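Local structure of RTX toxin RtxA (Vibrio vulnificus MO6-24/O, 6IMP) at residues Ile16-Arg24 and Val70-Arg78; Asp129-Gly137 and Gly149-Tyr160. The protein probably acts as a hydrolase, being the alpha/beta hydrolase-fold effector domain of a MARTX toxin that contributes to bacterial virulence. All coordinates share one frame; numbering follows the deposited sequence.

Contact 1 of 2, residues Ile16-Arg24 and Val70-Arg78; sequences IENDGTPPR and VTLKGEAGR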
# COMPACT_ATOMS: atom_id res chain seq x y z
N ILE A 16 -9.90 13.13 -11.80
CA ILE A 16 -10.52 11.82 -11.46
C ILE A 16 -11.32 11.68 -10.13
O ILE A 16 -11.72 10.57 -9.77
CB ILE A 16 -9.42 10.73 -11.52
CG1 ILE A 16 -9.99 9.39 -12.00
CG2 ILE A 16 -8.68 10.60 -10.19
CD1 ILE A 16 -8.93 8.48 -12.59
N GLU A 17 -11.62 12.80 -9.45
CA GLU A 17 -12.53 12.77 -8.28
C GLU A 17 -13.99 12.62 -8.76
O GLU A 17 -14.28 12.83 -9.93
CB GLU A 17 -12.36 14.02 -7.38
CG GLU A 17 -13.02 13.91 -5.99
CD GLU A 17 -12.40 14.82 -4.94
OE1 GLU A 17 -12.44 16.06 -5.12
OE2 GLU A 17 -11.91 14.31 -3.90
N ASN A 18 -14.88 12.25 -7.84
CA ASN A 18 -16.22 11.75 -8.17
C ASN A 18 -17.13 12.01 -6.95
O ASN A 18 -16.65 12.50 -5.93
CB ASN A 18 -16.09 10.25 -8.48
CG ASN A 18 -17.26 9.70 -9.28
OD1 ASN A 18 -17.83 10.37 -10.13
ND2 ASN A 18 -17.57 8.43 -9.05
N ASP A 19 -18.39 11.61 -7.05
CA ASP A 19 -19.36 11.88 -6.00
C ASP A 19 -19.82 10.61 -5.29
O ASP A 19 -20.29 9.69 -5.92
CB ASP A 19 -20.58 12.54 -6.63
CG ASP A 19 -20.68 14.01 -6.29
OD1 ASP A 19 -19.63 14.62 -6.01
OD2 ASP A 19 -21.81 14.55 -6.30
N GLY A 20 -19.68 10.54 -3.98
CA GLY A 20 -20.17 9.37 -3.30
C GLY A 20 -21.67 9.31 -3.45
O GLY A 20 -22.35 10.31 -3.28
N THR A 21 -22.20 8.18 -3.91
CA THR A 21 -23.62 7.93 -3.83
C THR A 21 -23.93 6.48 -3.58
O THR A 21 -23.81 5.66 -4.49
CB THR A 21 -24.27 8.30 -5.15
OG1 THR A 21 -23.89 7.34 -6.14
CG2 THR A 21 -23.78 9.64 -5.58
N PRO A 22 -24.46 6.17 -2.35
CA PRO A 22 -23.96 4.91 -1.77
C PRO A 22 -24.68 3.70 -2.34
O PRO A 22 -25.24 3.85 -3.41
CB PRO A 22 -24.26 5.05 -0.28
CG PRO A 22 -24.52 6.50 -0.07
CD PRO A 22 -25.30 6.85 -1.27
N PRO A 23 -24.64 2.47 -1.68
CA PRO A 23 -23.47 2.17 -0.87
C PRO A 23 -22.69 1.03 -1.49
O PRO A 23 -23.11 0.47 -2.47
CB PRO A 23 -24.11 1.78 0.44
CG PRO A 23 -25.24 0.90 0.02
CD PRO A 23 -25.62 1.33 -1.37
N ARG A 24 -21.54 0.70 -0.91
CA ARG A 24 -20.51 0.01 -1.67
C ARG A 24 -20.85 -1.42 -2.01
O ARG A 24 -21.37 -2.14 -1.18
CB ARG A 24 -19.27 -0.02 -0.81
CG ARG A 24 -19.45 -0.88 0.42
CD ARG A 24 -20.23 -0.17 1.51
NE ARG A 24 -20.39 -1.01 2.70
CZ ARG A 24 -19.75 -0.83 3.85
NH1 ARG A 24 -18.90 0.18 3.99
NH2 ARG A 24 -19.96 -1.65 4.87
N VAL A 70 -12.55 11.66 0.39
CA VAL A 70 -12.26 11.69 -1.05
C VAL A 70 -12.75 10.40 -1.74
O VAL A 70 -12.45 9.29 -1.29
CB VAL A 70 -10.75 11.94 -1.31
CG1 VAL A 70 -10.33 11.48 -2.70
CG2 VAL A 70 -10.42 13.42 -1.14
N THR A 71 -13.54 10.57 -2.80
CA THR A 71 -13.97 9.44 -3.65
C THR A 71 -13.40 9.63 -5.05
O THR A 71 -13.49 10.71 -5.61
CB THR A 71 -15.51 9.36 -3.78
OG1 THR A 71 -16.09 9.06 -2.50
CG2 THR A 71 -15.91 8.27 -4.76
N LEU A 72 -12.86 8.55 -5.61
CA LEU A 72 -12.20 8.59 -6.92
C LEU A 72 -12.93 7.67 -7.89
O LEU A 72 -13.58 6.71 -7.47
CB LEU A 72 -10.73 8.16 -6.78
CG LEU A 72 -9.86 8.83 -5.71
CD1 LEU A 72 -8.44 8.32 -5.83
CD2 LEU A 72 -9.87 10.35 -5.83
N LYS A 73 -12.83 7.97 -9.19
CA LYS A 73 -13.36 7.08 -10.25
C LYS A 73 -12.37 5.95 -10.57
O LYS A 73 -11.52 6.07 -11.47
CB LYS A 73 -13.69 7.86 -11.53
CG LYS A 73 -14.27 6.98 -12.65
CD LYS A 73 -13.82 7.39 -14.05
CE LYS A 73 -14.34 8.76 -14.44
NZ LYS A 73 -14.61 8.88 -15.89
N GLY A 74 -12.51 4.85 -9.86
CA GLY A 74 -11.75 3.64 -10.18
C GLY A 74 -12.24 2.99 -11.45
O GLY A 74 -13.31 3.33 -11.95
N GLU A 75 -11.46 2.05 -11.96
CA GLU A 75 -11.81 1.36 -13.20
C GLU A 75 -12.94 0.31 -13.02
O GLU A 75 -13.62 -0.02 -13.98
CB GLU A 75 -10.57 0.72 -13.82
CG GLU A 75 -10.84 0.07 -15.18
CD GLU A 75 -9.61 -0.54 -15.81
OE1 GLU A 75 -8.55 -0.59 -15.14
OE2 GLU A 75 -9.70 -0.98 -16.99
N ALA A 76 -13.13 -0.18 -11.79
CA ALA A 76 -14.21 -1.15 -11.49
C ALA A 76 -15.33 -0.54 -10.64
O ALA A 76 -16.30 -1.21 -10.33
CB ALA A 76 -13.65 -2.38 -10.80
N GLY A 77 -15.19 0.73 -10.27
CA GLY A 77 -16.08 1.31 -9.26
C GLY A 77 -15.41 2.46 -8.53
O GLY A 77 -14.45 3.04 -9.03
N ARG A 78 -15.92 2.79 -7.34
CA ARG A 78 -15.38 3.93 -6.59
C ARG A 78 -14.41 3.53 -5.47
O ARG A 78 -14.46 2.42 -4.93
CB ARG A 78 -16.48 4.87 -6.12
CG ARG A 78 -17.42 4.35 -5.06
CD ARG A 78 -18.70 5.16 -5.03
NE ARG A 78 -19.61 4.71 -3.98
CZ ARG A 78 -20.35 3.61 -4.05
NH1 ARG A 78 -21.15 3.30 -3.04
NH2 ARG A 78 -20.32 2.83 -5.12

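Contact 2 of 2, residues Asp129-Gly137 and Gly149-Tyr160; sequences DMLAVNLRG and GLYQDARTMFNY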
# COMPACT_ATOMS: atom_id res chain seq x y z
N ASP A 129 1.40 16.09 3.59
CA ASP A 129 0.06 15.55 3.32
C ASP A 129 0.16 14.06 3.04
O ASP A 129 1.13 13.60 2.43
CB ASP A 129 -0.61 16.22 2.11
CG ASP A 129 -0.60 17.73 2.18
OD1 ASP A 129 -1.06 18.28 3.20
OD2 ASP A 129 -0.13 18.37 1.21
N MET A 130 -0.85 13.31 3.46
CA MET A 130 -0.90 11.88 3.18
C MET A 130 -2.21 11.50 2.51
O MET A 130 -3.29 11.74 3.08
CB MET A 130 -0.73 11.10 4.46
CG MET A 130 -0.35 9.66 4.23
SD MET A 130 -0.76 8.64 5.64
CE MET A 130 0.59 7.48 5.55
N LEU A 131 -2.11 10.93 1.30
CA LEU A 131 -3.28 10.33 0.62
C LEU A 131 -3.50 8.90 1.07
O LEU A 131 -2.60 8.07 0.96
CB LEU A 131 -3.12 10.35 -0.91
CG LEU A 131 -4.24 9.59 -1.67
CD1 LEU A 131 -5.59 10.26 -1.45
CD2 LEU A 131 -3.97 9.46 -3.17
N ALA A 132 -4.71 8.61 1.53
CA ALA A 132 -5.02 7.32 2.14
C ALA A 132 -6.35 6.76 1.65
O ALA A 132 -7.41 6.99 2.27
CB ALA A 132 -5.03 7.44 3.65
N VAL A 133 -6.27 5.97 0.58
CA VAL A 133 -7.43 5.48 -0.16
C VAL A 133 -7.45 3.96 -0.20
O VAL A 133 -6.42 3.31 -0.47
CB VAL A 133 -7.43 6.03 -1.59
CG1 VAL A 133 -8.57 5.46 -2.41
CG2 VAL A 133 -7.52 7.54 -1.55
N ASN A 134 -8.62 3.39 0.09
CA ASN A 134 -8.83 1.94 -0.04
C ASN A 134 -8.74 1.47 -1.49
O ASN A 134 -9.38 2.01 -2.39
CB ASN A 134 -10.22 1.56 0.48
CG ASN A 134 -10.29 1.52 1.98
OD1 ASN A 134 -9.61 0.73 2.63
ND2 ASN A 134 -11.15 2.34 2.55
N LEU A 135 -8.00 0.40 -1.69
CA LEU A 135 -8.06 -0.38 -2.92
C LEU A 135 -9.44 -1.02 -3.04
O LEU A 135 -10.16 -1.15 -2.03
CB LEU A 135 -7.01 -1.48 -2.87
CG LEU A 135 -5.60 -0.95 -2.62
CD1 LEU A 135 -4.70 -2.05 -2.08
CD2 LEU A 135 -5.05 -0.36 -3.90
N ARG A 136 -9.81 -1.44 -4.24
CA ARG A 136 -11.09 -2.13 -4.43
C ARG A 136 -11.29 -3.26 -3.41
O ARG A 136 -10.39 -4.06 -3.18
CB ARG A 136 -11.20 -2.71 -5.83
CG ARG A 136 -10.29 -3.89 -6.08
CD ARG A 136 -10.37 -4.31 -7.52
NE ARG A 136 -9.79 -3.31 -8.41
CZ ARG A 136 -9.87 -3.36 -9.73
NH1 ARG A 136 -9.31 -2.40 -10.47
NH2 ARG A 136 -10.46 -4.39 -10.33
N GLY A 137 -12.47 -3.30 -2.80
CA GLY A 137 -12.86 -4.39 -1.91
C GLY A 137 -12.50 -4.14 -0.46
O GLY A 137 -12.81 -4.94 0.42
N GLY A 149 -6.16 -5.71 -10.55
CA GLY A 149 -7.04 -4.67 -10.04
C GLY A 149 -6.36 -3.70 -9.07
O GLY A 149 -6.48 -2.49 -9.21
N LEU A 150 -5.63 -4.24 -8.09
CA LEU A 150 -5.00 -3.41 -7.07
C LEU A 150 -3.94 -2.50 -7.65
O LEU A 150 -3.80 -1.35 -7.24
CB LEU A 150 -4.42 -4.27 -5.96
CG LEU A 150 -5.40 -5.18 -5.21
CD1 LEU A 150 -4.77 -5.74 -3.95
CD2 LEU A 150 -6.69 -4.46 -4.86
N TYR A 151 -3.19 -3.01 -8.63
CA TYR A 151 -2.17 -2.20 -9.31
C TYR A 151 -2.80 -1.05 -10.05
O TYR A 151 -2.26 0.05 -10.09
CB TYR A 151 -1.36 -3.03 -10.31
CG TYR A 151 -0.52 -4.17 -9.72
CD1 TYR A 151 0.08 -4.07 -8.47
CD2 TYR A 151 -0.30 -5.32 -10.46
CE1 TYR A 151 0.86 -5.11 -7.97
CE2 TYR A 151 0.47 -6.35 -9.97
CZ TYR A 151 1.04 -6.25 -8.73
OH TYR A 151 1.82 -7.28 -8.26
N GLN A 152 -3.95 -1.30 -10.65
CA GLN A 152 -4.69 -0.27 -11.36
C GLN A 152 -5.19 0.82 -10.41
O GLN A 152 -4.94 2.02 -10.63
CB GLN A 152 -5.85 -0.88 -12.14
CG GLN A 152 -5.42 -1.43 -13.49
CD GLN A 152 -5.16 -0.33 -14.50
OE1 GLN A 152 -5.72 0.79 -14.41
NE2 GLN A 152 -4.31 -0.62 -15.48
N ASP A 153 -5.83 0.39 -9.32
CA ASP A 153 -6.33 1.31 -8.30
C ASP A 153 -5.20 2.20 -7.76
O ASP A 153 -5.41 3.36 -7.43
CB ASP A 153 -6.98 0.53 -7.16
CG ASP A 153 -8.21 -0.25 -7.61
OD1 ASP A 153 -8.73 0.03 -8.71
OD2 ASP A 153 -8.65 -1.15 -6.87
N ALA A 154 -3.99 1.65 -7.71
CA ALA A 154 -2.82 2.43 -7.35
C ALA A 154 -2.62 3.63 -8.29
O ALA A 154 -2.19 4.70 -7.87
CB ALA A 154 -1.59 1.55 -7.35
N ARG A 155 -2.95 3.44 -9.56
CA ARG A 155 -2.69 4.45 -10.58
C ARG A 155 -3.76 5.52 -10.56
O ARG A 155 -3.49 6.70 -10.81
CB ARG A 155 -2.62 3.81 -11.96
CG ARG A 155 -1.90 2.47 -11.99
CD ARG A 155 -0.98 2.38 -13.18
NE ARG A 155 -0.18 1.16 -13.19
CZ ARG A 155 -0.27 0.19 -14.10
NH1 ARG A 155 -1.18 0.25 -15.07
NH2 ARG A 155 0.55 -0.86 -14.04
N THR A 156 -4.99 5.10 -10.30
CA THR A 156 -6.07 6.03 -10.04
C THR A 156 -5.61 6.98 -8.96
O THR A 156 -5.60 8.20 -9.16
CB THR A 156 -7.33 5.31 -9.55
OG1 THR A 156 -7.76 4.39 -10.55
CG2 THR A 156 -8.45 6.31 -9.24
N MET A 157 -5.18 6.41 -7.85
CA MET A 157 -4.78 7.17 -6.69
C MET A 157 -3.65 8.10 -7.06
O MET A 157 -3.66 9.26 -6.68
CB MET A 157 -4.34 6.25 -5.57
CG MET A 157 -5.47 5.56 -4.87
SD MET A 157 -4.76 4.34 -3.77
CE MET A 157 -5.97 3.02 -3.87
N PHE A 158 -2.67 7.59 -7.78
CA PHE A 158 -1.60 8.45 -8.29
C PHE A 158 -2.19 9.61 -9.06
O PHE A 158 -2.01 10.76 -8.69
CB PHE A 158 -0.63 7.69 -9.18
CG PHE A 158 0.62 8.46 -9.47
CD1 PHE A 158 1.42 8.92 -8.43
CD2 PHE A 158 1.00 8.73 -10.77
CE1 PHE A 158 2.58 9.62 -8.68
CE2 PHE A 158 2.16 9.44 -11.03
CZ PHE A 158 2.95 9.89 -9.98
N ASN A 159 -2.94 9.29 -10.11
CA ASN A 159 -3.46 10.30 -11.02
C ASN A 159 -4.25 11.36 -10.27
O ASN A 159 -4.13 12.54 -10.58
CB ASN A 159 -4.32 9.67 -12.12
CG ASN A 159 -3.49 8.92 -13.15
OD1 ASN A 159 -2.42 9.38 -13.57
ND2 ASN A 159 -3.98 7.77 -13.57
N TYR A 160 -4.98 10.96 -9.24
CA TYR A 160 -5.71 11.93 -8.39
C TYR A 160 -4.80 12.99 -7.76
O TYR A 160 -5.19 14.16 -7.63
CB TYR A 160 -6.50 11.22 -7.29
CG TYR A 160 -7.07 12.16 -6.26
CD1 TYR A 160 -8.06 13.07 -6.61
CD2 TYR A 160 -6.60 12.18 -4.96
CE1 TYR A 160 -8.58 13.97 -5.68
CE2 TYR A 160 -7.12 13.05 -4.01
CZ TYR A 160 -8.11 13.95 -4.38
OH TYR A 160 -8.64 14.83 -3.46

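Contact 1 of 2, residues Ile16-Arg24 and Val70-Arg78
Ile16 and Asn18 dock their backbones on Thr71 and Lys73, in the outermost strand 67-73. The stronger of two backbone hydrogen bonds runs from Lys73 N to Ile16 O, 2.9 Å long and almost straight at 171°. The second, from Asn18 N to Thr71 O at 3.0 Å, is weak because its N-H is bent to 127°. Together they make a single beta bridge between Glu17 and Leu72, after which the chain of 16-24 swings off the strand.

Apolar and mixed contacts fill in around this bridge. Ile16 crosses the Lys73 side chain at about a right angle, CG1 lying 4.0 Å from Lys73 CB. Glu17, with CG anti to its backbone N (chi1 -166°) and an extended chain, runs past Thr71 O, to which CG comes nearest, and brings OE2 to 3.3 Å from Val70 CG2; Tyr160 also borders this spot.

Arg78 meets the farther half of the loop by van der Waals contact and makes no hydrogen bond to it. Straight from CG to NE, it carries the guanidinium to the Pro22-Pro23 corner, where a cis peptide turns the chain. Thr21 O lies over one face, 3.8 Å from NH1, while Pro23 CA sits in plane at the edge. The salt-bridge partner of Arg78 is Asp142, outside both segments, through NH2.

This is a one-bridge attachment of the domain's N-terminal loop to the edge of the central sheet of an alpha/beta hydrolase fold.

Contact 2 of 2, residues Asp129-Gly137 and Gly149-Tyr160
Leu131 opens the contact between strand 129-133 and helix 147-164, where the helix packs against the central sheet of the alpha/beta hydrolase fold; the axes of the short segments come within 10.0 Å at 142°, closer to antiparallel than parallel. Leu131 divides its branches: CD2 settles 4.0 Å from Met157 CB, while CD1 approaches the Tyr160 ring.

Two residues on, Val133 also faces the helix. Its side chain and that of Met157 slide past each other in opposite directions, with Val133 CB 3.8 Å from Met157 SD. The Met157 chain bends at its last torsion (chi3 -144°), and its methyl CE touches both Val133 O and Leu135 CD2.

At Leu135 the strand has ended, but packing continues one turn after another toward the start of the helix. CB meets Leu150 CD2 at 3.6 Å, and the two leucines cross at about a right angle.

Arg136 then supplies the polar end of this buried contact. Its guanidinium forms a salt bridge with the Asp153 carboxylate, gripping it side-on through NE and NH1, one nitrogen to each oxygen, with the two planes 31° apart. Gly149 CA lies over the centre of one face of the guanidinium. Asp153 OD2 takes two bonds, from Arg136 N and Arg136 NE, each 2.9 Å long and arriving from opposite faces of the carboxylate plane.

How the contacts relate
Along the chain the two contacts come in series: contact 1 closes before contact 2 opens, and their centres lie about 11 Å apart. Both reach the same mixed sheet. Contact 1 sits at its outermost strand 67-73, at the surface, and contact 2 on strand 129-133, two places further in beyond strand 78-84. Helix 147-164 joins them, since Tyr160 touches Val70, Leu72 and Glu17 of contact 1 as well as Leu131 of contact 2. Asp164, later in that helix, also hydrogen-bonds the backbone N of Ile16. The N-terminal loop of the domain is thus laid against both the sheet edge and a helix of the alpha/beta hydrolase core.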